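Local atomic coordinates of flavin-dependent thymidylate synthase (Thermus thermophilus, PDB entry 6J61), a protein that probably catalyses the FAD- and NADPH-dependent reductive methylation of dUMP to dTMP, with methylenetetrahydrofolate as the methyl donor, and works as a homotetramer. Residues A30-Y35 and V42-A47; V64-H69 and K205-L210; E100-P105 and E138-Y143. All coordinates share one frame; numbering follows the deposited sequence.

Contact 2 is a buried apolar contact, its centre about 11 Å from the chain's centre, between strand 65-73 of the antiparallel sheet and the bend joining helices 191-207 and 209-220. Contact 1 is partly buried and polar: one arginine–aspartate salt bridge ties the end of helix 24-32 to the start of helix 42-54. Contacts 1 and 2 touch where Leu210 CD1 packs 3.9 Å from Ala46 CA, and both reach the second subunit. Contact 3 lies on the other side of the chain's centre from contact 1. It is aromatic, with an exposed glutamate on its outer side, and holds a loop to helix 132-148, near the third subunit.

Contact 1 of 3, residues A30-Y35 and V42-A47; sequences AARVSY and VREDAA
Arg32 and Asp45 form a salt bridge between the end of one helix and the first turn of the next. The CB of Arg32 points toward helix 42-54. From there CG lies anti to the carbonyl carbon (chi1 -59°), and the chain runs extended from CG through CD to NE. This carries the guanidinium over to helix 42-54. CZ comes 3.5 Å from Asp45 OD1. At the tip, NH2 bonds Asp45 OD1 at 2.9 Å, with an N-H...O angle of 154°. NH1 bonds the same Asp45 OD1 at 3.2 Å and is more bent. The grip is therefore end-on, with two nitrogens sharing one oxygen. That oxygen lies in the guanidinium plane, but the carboxylate is turned 42° from that plane. NH2 approaches OD1 almost in line with the CG-OD1 bond. NH1 comes from the syn side, tilted out of the carboxylate plane. NH2 also passes Glu44 O, at 4.2 Å. NH1 also bonds Gly38 O, its stronger polar partner, and Asp45 OD2 takes a weak bond from Lys40 N. Both side chains thus also bond the backbone of the loop joining the helices. Helix 24-32 closes in a Schellman motif at Val33, which has positive phi. Ala31 and Arg32 pack on Leu52 and Leu48 of helix 42-54, while Ala30 and Val33 pack on Tyr169, in a strand of the second subunit.

Contact 2 of 3, residues V64-H69 and K205-L210; sequences VVFKFH and KERVPL
This is apolar packing of a sheet against a helical bend in the ThyX fold. Strand 65-73 is the middle strand of the antiparallel five-stranded sheet of the chain. Val64, just before it, and Phe66 in it point toward the bend where helix 191-207 ends and helix 209-220 begins. Val208 sits at that bend, as the N-cap residue of the second helix, and points back at the strand. Phe66 and Val208 reach for each other from the sheet and the bend, and CZ of Phe66 lies 4.2 Å from CG2 of Val208. Arg207 meets the same ring with its aliphatic part. Its CB lies in the ring plane at the edge, 3.9 Å from Phe66 CE2. Its chain bends at chi2 and chi3 (both -63°), turning the guanidinium to 78° from the ring plane. The polar end is held elsewhere, with NE bonded to Gln20 OE1. Leu17 and Gln20 of the neighbouring strand 13-21 and Leu177 of helix 174-184 also touch the Phe66 side chain. With an alanine in place of Phe66, a gap would probably open under the bend, and Arg207 CB and Val208 CG2 would be left without their aromatic partner. Val64 and Val208 both touch Leu174, a predicted FAD-binding residue. The two valines meet directly, methyl to methyl, Val64 CG1 lying 4.4 Å from Val208 CG1.

Contact 3 of 3, residues E100-P105 and E138-Y143; sequences EEFYEP and EAYGAY
The CB and CG of Glu100 lie over one face of the Tyr140 ring, and Phe102 touches the same ring with its edge. This is plain packing of a loop on a helix, with a CH-pi contact at its centre. The aliphatic part of Glu100 makes the close packing. Its CG stands 3.4 Å from the centroid of the Tyr140 ring, only 9° off the normal, which is the CH-pi contact. CB is over the same face nearer the hydroxyl end, 3.3 Å from Tyr140 CZ. Glu100 CG is anti to the backbone N (chi1 -173°), and the chain stays extended beyond it. It therefore runs along the ring from CZ toward CG, with CD 3.5 Å from Tyr140 CD2. The carboxylate plane is tilted 63° from the ring. The position of the carboxylate oxygen nearest the ring is doubtful in this model. Glu100 is exposed, whereas the tyrosine is buried, so the glutamate side is the solvent side of the contact. Phe102 makes the looser touch. Its CZ comes 3.9 Å from Tyr140 CD1, which lies in the plane of the phenylalanine ring at its edge. The two side chains cross at a slant. Phe102 is itself buried, and it also packs on Gln136, one turn earlier on the helix. Just before the 100-105 loop, Leu98 is held by two tyrosines of the helix, its O by Tyr140 OH and its N by Tyr143 OH. The loop runs beside helix 132-148, with Glu101 and Tyr103 touching Tyr165 at the start of strand 165-173, while Ala142 on the helix packs on Leu131 of the third subunit.

Contact 1 of 3, residues A30-Y35 and V42-A47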
loop_
_atom_site.group_PDB
_atom_site.type_symbol
_atom_site.label_atom_id
_atom_site.label_comp_id
_atom_site.label_asym_id
_atom_site.label_seq_id
_atom_site.Cartn_x
_atom_site.Cartn_y
_atom_site.Cartn_z
ATOM N N ALA A 30 9.078 -17.476 9.770
ATOM C CA ALA A 30 7.825 -16.717 9.841
ATOM C C ALA A 30 6.637 -17.621 9.504
ATOM O O ALA A 30 5.567 -17.502 10.095
ATOM C CB ALA A 30 7.872 -15.537 8.877
ATOM N N ALA A 31 6.826 -18.526 8.548
ATOM C CA ALA A 31 5.764 -19.437 8.163
ATOM C C ALA A 31 5.371 -20.293 9.356
ATOM O O ALA A 31 4.192 -20.594 9.558
ATOM C CB ALA A 31 6.217 -20.317 7.004
ATOM N N ARG A 32 6.351 -20.675 10.163
ATOM C CA ARG A 32 6.056 -21.506 11.325
ATOM C C ARG A 32 5.783 -20.680 12.587
ATOM O O ARG A 32 5.497 -21.235 13.645
ATOM C CB ARG A 32 7.204 -22.501 11.565
ATOM C CG ARG A 32 7.469 -23.430 10.368
ATOM C CD ARG A 32 8.560 -24.462 10.641
ATOM N NE ARG A 32 8.788 -25.340 9.492
ATOM C CZ ARG A 32 9.979 -25.540 8.932
ATOM N NH1 ARG A 32 11.052 -24.933 9.416
ATOM N NH2 ARG A 32 10.101 -26.313 7.865
ATOM N N VAL A 33 5.850 -19.355 12.464
ATOM C CA VAL A 33 5.613 -18.456 13.599
ATOM C C VAL A 33 6.322 -19.042 14.814
ATOM O O VAL A 33 5.717 -19.293 15.847
ATOM C CB VAL A 33 4.113 -18.335 13.908
ATOM C CG1 VAL A 33 3.861 -17.151 14.840
ATOM C CG2 VAL A 33 3.335 -18.179 12.622
ATOM N N SER A 34 7.623 -19.247 14.666
ATOM C CA SER A 34 8.449 -19.854 15.697
ATOM C C SER A 34 8.922 -18.942 16.816
ATOM O O SER A 34 9.075 -17.730 16.633
ATOM C CB SER A 34 9.668 -20.508 15.038
ATOM O OG SER A 34 10.465 -21.177 15.997
ATOM N N TYR A 35 9.155 -19.552 17.979
ATOM C CA TYR A 35 9.658 -18.837 19.145
ATOM C C TYR A 35 11.167 -18.774 18.956
ATOM O O TYR A 35 11.849 -17.938 19.536
ATOM C CB TYR A 35 9.352 -19.603 20.434
ATOM C CG TYR A 35 7.889 -19.664 20.830
ATOM C CD1 TYR A 35 6.922 -20.158 19.948
ATOM C CD2 TYR A 35 7.476 -19.259 22.103
ATOM C CE1 TYR A 35 5.577 -20.252 20.327
ATOM C CE2 TYR A 35 6.135 -19.349 22.489
ATOM C CZ TYR A 35 5.192 -19.845 21.598
ATOM O OH TYR A 35 3.868 -19.933 21.973
ATOM N N VAL A 42 17.249 -28.841 5.409
ATOM C CA VAL A 42 17.223 -28.093 4.153
ATOM C C VAL A 42 16.242 -28.620 3.106
ATOM O O VAL A 42 15.640 -27.829 2.381
ATOM C CB VAL A 42 18.621 -27.986 3.488
ATOM C CG1 VAL A 42 19.639 -27.451 4.471
ATOM C CG2 VAL A 42 19.035 -29.322 2.954
ATOM N N ARG A 43 16.073 -29.931 2.985
ATOM C CA ARG A 43 15.114 -30.388 1.988
ATOM C C ARG A 43 13.700 -30.197 2.522
ATOM O O ARG A 43 12.742 -30.079 1.754
ATOM C CB ARG A 43 15.370 -31.845 1.566
ATOM C CG ARG A 43 15.587 -32.846 2.665
ATOM C CD ARG A 43 16.220 -34.094 2.065
ATOM N NE ARG A 43 15.295 -34.790 1.181
ATOM C CZ ARG A 43 14.344 -35.615 1.611
ATOM N NH1 ARG A 43 14.212 -35.844 2.913
ATOM N NH2 ARG A 43 13.514 -36.196 0.747
ATOM N N GLU A 44 13.574 -30.133 3.842
ATOM C CA GLU A 44 12.268 -29.929 4.451
ATOM C C GLU A 44 11.884 -28.451 4.307
ATOM O O GLU A 44 10.711 -28.122 4.095
ATOM C CB GLU A 44 12.307 -30.325 5.921
ATOM C CG GLU A 44 10.951 -30.416 6.555
ATOM C CD GLU A 44 10.879 -31.519 7.602
ATOM O OE1 GLU A 44 9.815 -31.654 8.255
ATOM O OE2 GLU A 44 11.885 -32.251 7.767
ATOM N N ASP A 45 12.881 -27.570 4.416
ATOM C CA ASP A 45 12.654 -26.138 4.291
ATOM C C ASP A 45 12.454 -25.783 2.814
ATOM O O ASP A 45 11.620 -24.940 2.467
ATOM C CB ASP A 45 13.825 -25.356 4.900
ATOM C CG ASP A 45 13.846 -25.431 6.420
ATOM O OD1 ASP A 45 12.864 -25.942 7.008
ATOM O OD2 ASP A 45 14.835 -24.971 7.035
ATOM N N ALA A 46 13.216 -26.433 1.945
ATOM C CA ALA A 46 13.082 -26.210 0.520
ATOM C C ALA A 46 11.665 -26.646 0.157
ATOM O O ALA A 46 10.968 -25.972 -0.590
ATOM C CB ALA A 46 14.098 -27.042 -0.236
ATOM N N ALA A 47 11.236 -27.772 0.712
ATOM C CA ALA A 47 9.904 -28.290 0.449
ATOM C C ALA A 47 8.827 -27.309 0.923
ATOM O O ALA A 47 7.863 -27.049 0.196
ATOM C CB ALA A 47 9.723 -29.653 1.129
#

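Contact 2 of 3, residues V64-H69 and K205-L210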
loop_
_atom_site.group_PDB
_atom_site.type_symbol
_atom_site.label_atom_id
_atom_site.label_comp_id
_atom_site.label_asym_id
_atom_site.label_seq_id
_atom_site.Cartn_x
_atom_site.Cartn_y
_atom_site.Cartn_z
ATOM N N VAL A 64 11.351 -11.110 4.399
ATOM C CA VAL A 64 12.717 -10.945 3.915
ATOM C C VAL A 64 12.769 -9.611 3.170
ATOM O O VAL A 64 11.898 -9.332 2.349
ATOM C CB VAL A 64 13.102 -12.099 2.965
ATOM C CG1 VAL A 64 14.401 -11.777 2.230
ATOM C CG2 VAL A 64 13.237 -13.395 3.764
ATOM N N VAL A 65 13.768 -8.779 3.452
ATOM C CA VAL A 65 13.854 -7.476 2.787
ATOM C C VAL A 65 15.236 -7.151 2.227
ATOM O O VAL A 65 16.254 -7.482 2.819
ATOM C CB VAL A 65 13.424 -6.329 3.754
ATOM C CG1 VAL A 65 13.487 -4.974 3.052
ATOM C CG2 VAL A 65 12.019 -6.581 4.260
ATOM N N PHE A 66 15.252 -6.512 1.062
ATOM C CA PHE A 66 16.492 -6.103 0.404
ATOM C C PHE A 66 16.489 -4.585 0.214
ATOM O O PHE A 66 15.447 -3.975 -0.043
ATOM C CB PHE A 66 16.650 -6.785 -0.968
ATOM C CG PHE A 66 16.987 -8.246 -0.889
ATOM C CD1 PHE A 66 16.044 -9.178 -0.455
ATOM C CD2 PHE A 66 18.260 -8.697 -1.221
ATOM C CE1 PHE A 66 16.370 -10.537 -0.354
ATOM C CE2 PHE A 66 18.590 -10.054 -1.121
ATOM C CZ PHE A 66 17.648 -10.971 -0.689
ATOM N N LYS A 67 17.663 -3.982 0.354
ATOM C CA LYS A 67 17.824 -2.544 0.197
ATOM C C LYS A 67 18.992 -2.309 -0.755
ATOM O O LYS A 67 20.113 -2.719 -0.479
ATOM C CB LYS A 67 18.082 -1.902 1.564
ATOM C CG LYS A 67 18.208 -0.388 1.529
ATOM C CD LYS A 67 17.909 0.263 2.886
ATOM C CE LYS A 67 18.887 -0.166 3.984
ATOM N NZ LYS A 67 18.666 0.590 5.256
ATOM N N PHE A 68 18.725 -1.661 -1.885
ATOM C CA PHE A 68 19.772 -1.409 -2.867
ATOM C C PHE A 68 20.111 0.062 -3.097
ATOM O O PHE A 68 19.328 0.960 -2.785
ATOM C CB PHE A 68 19.399 -2.010 -4.233
ATOM C CG PHE A 68 19.106 -3.490 -4.203
ATOM C CD1 PHE A 68 17.857 -3.960 -3.810
ATOM C CD2 PHE A 68 20.068 -4.413 -4.608
ATOM C CE1 PHE A 68 17.569 -5.322 -3.825
ATOM C CE2 PHE A 68 19.781 -5.781 -4.625
ATOM C CZ PHE A 68 18.529 -6.231 -4.232
ATOM N N HIS A 69 21.295 0.274 -3.662
ATOM C CA HIS A 69 21.806 1.588 -4.027
ATOM C C HIS A 69 21.865 1.447 -5.547
ATOM O O HIS A 69 22.670 0.676 -6.080
ATOM C CB HIS A 69 23.207 1.788 -3.436
ATOM C CG HIS A 69 23.842 3.103 -3.783
ATOM N ND1 HIS A 69 25.102 3.455 -3.351
ATOM C CD2 HIS A 69 23.396 4.146 -4.523
ATOM C CE1 HIS A 69 25.404 4.656 -3.808
ATOM N NE2 HIS A 69 24.385 5.098 -4.523
ATOM N N LYS A 205 19.458 -14.453 -6.249
ATOM C CA LYS A 205 19.748 -15.871 -6.440
ATOM C C LYS A 205 20.824 -16.367 -5.465
ATOM O O LYS A 205 20.697 -17.450 -4.896
ATOM C CB LYS A 205 20.186 -16.126 -7.877
ATOM C CG LYS A 205 20.451 -17.580 -8.188
ATOM C CD LYS A 205 20.797 -17.756 -9.668
ATOM C CE LYS A 205 21.093 -19.214 -10.021
ATOM N NZ LYS A 205 21.306 -19.403 -11.493
ATOM N N GLU A 206 21.873 -15.579 -5.262
ATOM C CA GLU A 206 22.926 -15.971 -4.327
ATOM C C GLU A 206 22.499 -15.856 -2.862
ATOM O O GLU A 206 22.853 -16.703 -2.050
ATOM C CB GLU A 206 24.189 -15.130 -4.545
ATOM C CG GLU A 206 25.269 -15.804 -5.412
ATOM C CD GLU A 206 26.052 -16.898 -4.670
ATOM O OE1 GLU A 206 26.770 -16.574 -3.696
ATOM O OE2 GLU A 206 25.956 -18.082 -5.065
ATOM N N ARG A 207 21.720 -14.824 -2.534
ATOM C CA ARG A 207 21.282 -14.584 -1.155
ATOM C C ARG A 207 20.125 -15.445 -0.627
ATOM O O ARG A 207 20.132 -15.820 0.538
ATOM C CB ARG A 207 20.938 -13.109 -0.979
ATOM C CG ARG A 207 21.849 -12.164 -1.737
ATOM C CD ARG A 207 23.288 -12.219 -1.282
ATOM N NE ARG A 207 23.416 -11.789 0.102
ATOM C CZ ARG A 207 24.534 -11.295 0.626
ATOM N NH1 ARG A 207 25.624 -11.165 -0.125
ATOM N NH2 ARG A 207 24.566 -10.926 1.898
ATOM N N VAL A 208 19.116 -15.721 -1.451
ATOM C CA VAL A 208 18.012 -16.579 -1.019
ATOM C C VAL A 208 17.800 -17.685 -2.056
ATOM O O VAL A 208 16.729 -17.803 -2.656
ATOM C CB VAL A 208 16.689 -15.793 -0.801
ATOM C CG1 VAL A 208 16.746 -15.082 0.522
ATOM C CG2 VAL A 208 16.451 -14.786 -1.936
ATOM N N PRO A 209 18.832 -18.527 -2.265
ATOM C CA PRO A 209 18.789 -19.631 -3.233
ATOM C C PRO A 209 17.573 -20.568 -3.199
ATOM O O PRO A 209 17.096 -20.994 -4.251
ATOM C CB PRO A 209 20.122 -20.355 -2.994
ATOM C CG PRO A 209 20.459 -20.022 -1.566
ATOM C CD PRO A 209 20.089 -18.567 -1.488
ATOM N N LEU A 210 17.064 -20.902 -2.021
ATOM C CA LEU A 210 15.898 -21.781 -2.005
ATOM C C LEU A 210 14.686 -21.037 -2.564
ATOM O O LEU A 210 14.041 -21.496 -3.510
ATOM C CB LEU A 210 15.599 -22.295 -0.589
ATOM C CG LEU A 210 16.651 -23.210 0.048
ATOM C CD1 LEU A 210 16.082 -23.819 1.322
ATOM C CD2 LEU A 210 17.060 -24.308 -0.932
#

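Contact 3 of 3, residues E100-P105 and E138-Y143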
loop_
_atom_site.group_PDB
_atom_site.type_symbol
_atom_site.label_atom_id
_atom_site.label_comp_id
_atom_site.label_asym_id
_atom_site.label_seq_id
_atom_site.Cartn_x
_atom_site.Cartn_y
_atom_site.Cartn_z
ATOM N N GLU A 100 27.231 15.580 -14.709
ATOM C CA GLU A 100 27.048 15.433 -16.150
ATOM C C GLU A 100 27.275 14.001 -16.632
ATOM O O GLU A 100 28.187 13.732 -17.424
ATOM C CB GLU A 100 27.986 16.361 -16.923
ATOM C CG GLU A 100 27.688 16.347 -18.411
ATOM C CD GLU A 100 28.756 17.005 -19.234
ATOM O OE1 GLU A 100 29.009 18.209 -19.026
ATOM O OE2 GLU A 100 29.343 16.315 -20.094
ATOM N N GLU A 101 26.449 13.081 -16.151
ATOM C CA GLU A 101 26.580 11.698 -16.558
ATOM C C GLU A 101 25.355 11.289 -17.353
ATOM O O GLU A 101 24.223 11.413 -16.889
ATOM C CB GLU A 101 26.757 10.806 -15.333
ATOM C CG GLU A 101 28.119 10.950 -14.676
ATOM C CD GLU A 101 28.224 10.186 -13.370
ATOM O OE1 GLU A 101 29.350 10.031 -12.865
ATOM O OE2 GLU A 101 27.180 9.748 -12.842
ATOM N N PHE A 102 25.590 10.815 -18.569
ATOM C CA PHE A 102 24.504 10.395 -19.427
ATOM C C PHE A 102 24.665 8.977 -19.923
ATOM O O PHE A 102 25.775 8.489 -20.115
ATOM C CB PHE A 102 24.382 11.322 -20.631
ATOM C CG PHE A 102 24.087 12.737 -20.272
ATOM C CD1 PHE A 102 25.102 13.581 -19.838
ATOM C CD2 PHE A 102 22.794 13.231 -20.364
ATOM C CE1 PHE A 102 24.832 14.903 -19.503
ATOM C CE2 PHE A 102 22.511 14.550 -20.032
ATOM C CZ PHE A 102 23.535 15.390 -19.602
ATOM N N TYR A 103 23.531 8.324 -20.129
ATOM C CA TYR A 103 23.513 6.967 -20.630
ATOM C C TYR A 103 23.619 6.968 -22.153
ATOM O O TYR A 103 22.695 7.390 -22.852
ATOM C CB TYR A 103 22.220 6.269 -20.226
ATOM C CG TYR A 103 21.881 5.105 -21.114
ATOM C CD1 TYR A 103 22.741 4.008 -21.211
ATOM C CD2 TYR A 103 20.704 5.096 -21.860
ATOM C CE1 TYR A 103 22.439 2.924 -22.027
ATOM C CE2 TYR A 103 20.388 4.017 -22.686
ATOM C CZ TYR A 103 21.259 2.932 -22.762
ATOM O OH TYR A 103 20.938 1.844 -23.546
ATOM N N GLU A 104 24.748 6.499 -22.669
ATOM C CA GLU A 104 24.918 6.439 -24.105
ATOM C C GLU A 104 24.808 4.971 -24.497
ATOM O O GLU A 104 25.656 4.155 -24.157
ATOM C CB GLU A 104 26.265 7.054 -24.500
ATOM C CG GLU A 104 26.358 8.535 -24.136
ATOM C CD GLU A 104 27.598 9.225 -24.703
ATOM O OE1 GLU A 104 27.813 9.151 -25.934
ATOM O OE2 GLU A 104 28.349 9.856 -23.921
ATOM N N PRO A 105 23.733 4.617 -25.204
ATOM C CA PRO A 105 23.502 3.241 -25.636
ATOM C C PRO A 105 24.645 2.638 -26.436
ATOM O O PRO A 105 25.436 3.348 -27.051
ATOM C CB PRO A 105 22.222 3.352 -26.454
ATOM C CG PRO A 105 22.327 4.718 -27.044
ATOM C CD PRO A 105 22.796 5.534 -25.869
ATOM N N GLU A 138 24.521 20.439 -25.721
ATOM C CA GLU A 138 23.790 21.701 -25.739
ATOM C C GLU A 138 23.056 21.829 -24.412
ATOM O O GLU A 138 23.226 22.809 -23.677
ATOM C CB GLU A 138 22.776 21.723 -26.895
ATOM C CG GLU A 138 23.391 21.588 -28.285
ATOM C CD GLU A 138 24.300 22.754 -28.640
ATOM O OE1 GLU A 138 25.196 22.584 -29.498
ATOM O OE2 GLU A 138 24.113 23.847 -28.068
ATOM N N ALA A 139 22.257 20.810 -24.107
ATOM C CA ALA A 139 21.474 20.774 -22.885
ATOM C C ALA A 139 22.326 20.955 -21.638
ATOM O O ALA A 139 21.989 21.770 -20.782
ATOM C CB ALA A 139 20.696 19.470 -22.805
ATOM N N TYR A 140 23.418 20.212 -21.505
ATOM C CA TYR A 140 24.221 20.400 -20.303
ATOM C C TYR A 140 24.847 21.786 -20.353
ATOM O O TYR A 140 25.193 22.360 -19.318
ATOM C CB TYR A 140 25.319 19.350 -20.163
ATOM C CG TYR A 140 25.788 19.242 -18.736
ATOM C CD1 TYR A 140 25.033 18.557 -17.796
ATOM C CD2 TYR A 140 26.953 19.884 -18.303
ATOM C CE1 TYR A 140 25.416 18.509 -16.451
ATOM C CE2 TYR A 140 27.347 19.844 -16.958
ATOM C CZ TYR A 140 26.567 19.153 -16.041
ATOM O OH TYR A 140 26.921 19.103 -14.710
ATOM N N GLY A 141 24.989 22.317 -21.566
ATOM C CA GLY A 141 25.547 23.645 -21.730
ATOM C C GLY A 141 24.560 24.640 -21.151
ATOM O O GLY A 141 24.916 25.484 -20.323
ATOM N N ALA A 142 23.307 24.518 -21.584
ATOM C CA ALA A 142 22.229 25.380 -21.117
ATOM C C ALA A 142 22.114 25.303 -19.595
ATOM O O ALA A 142 21.985 26.315 -18.914
ATOM C CB ALA A 142 20.921 24.963 -21.769
ATOM N N TYR A 143 22.168 24.093 -19.065
ATOM C CA TYR A 143 22.086 23.892 -17.629
ATOM C C TYR A 143 23.172 24.686 -16.897
ATOM O O TYR A 143 22.891 25.373 -15.915
ATOM C CB TYR A 143 22.243 22.413 -17.312
ATOM C CG TYR A 143 22.238 22.099 -15.842
ATOM C CD1 TYR A 143 21.118 22.381 -15.055
ATOM C CD2 TYR A 143 23.328 21.462 -15.243
ATOM C CE1 TYR A 143 21.082 22.026 -13.704
ATOM C CE2 TYR A 143 23.301 21.103 -13.897
ATOM C CZ TYR A 143 22.173 21.384 -13.137
ATOM O OH TYR A 143 22.126 20.998 -11.821
#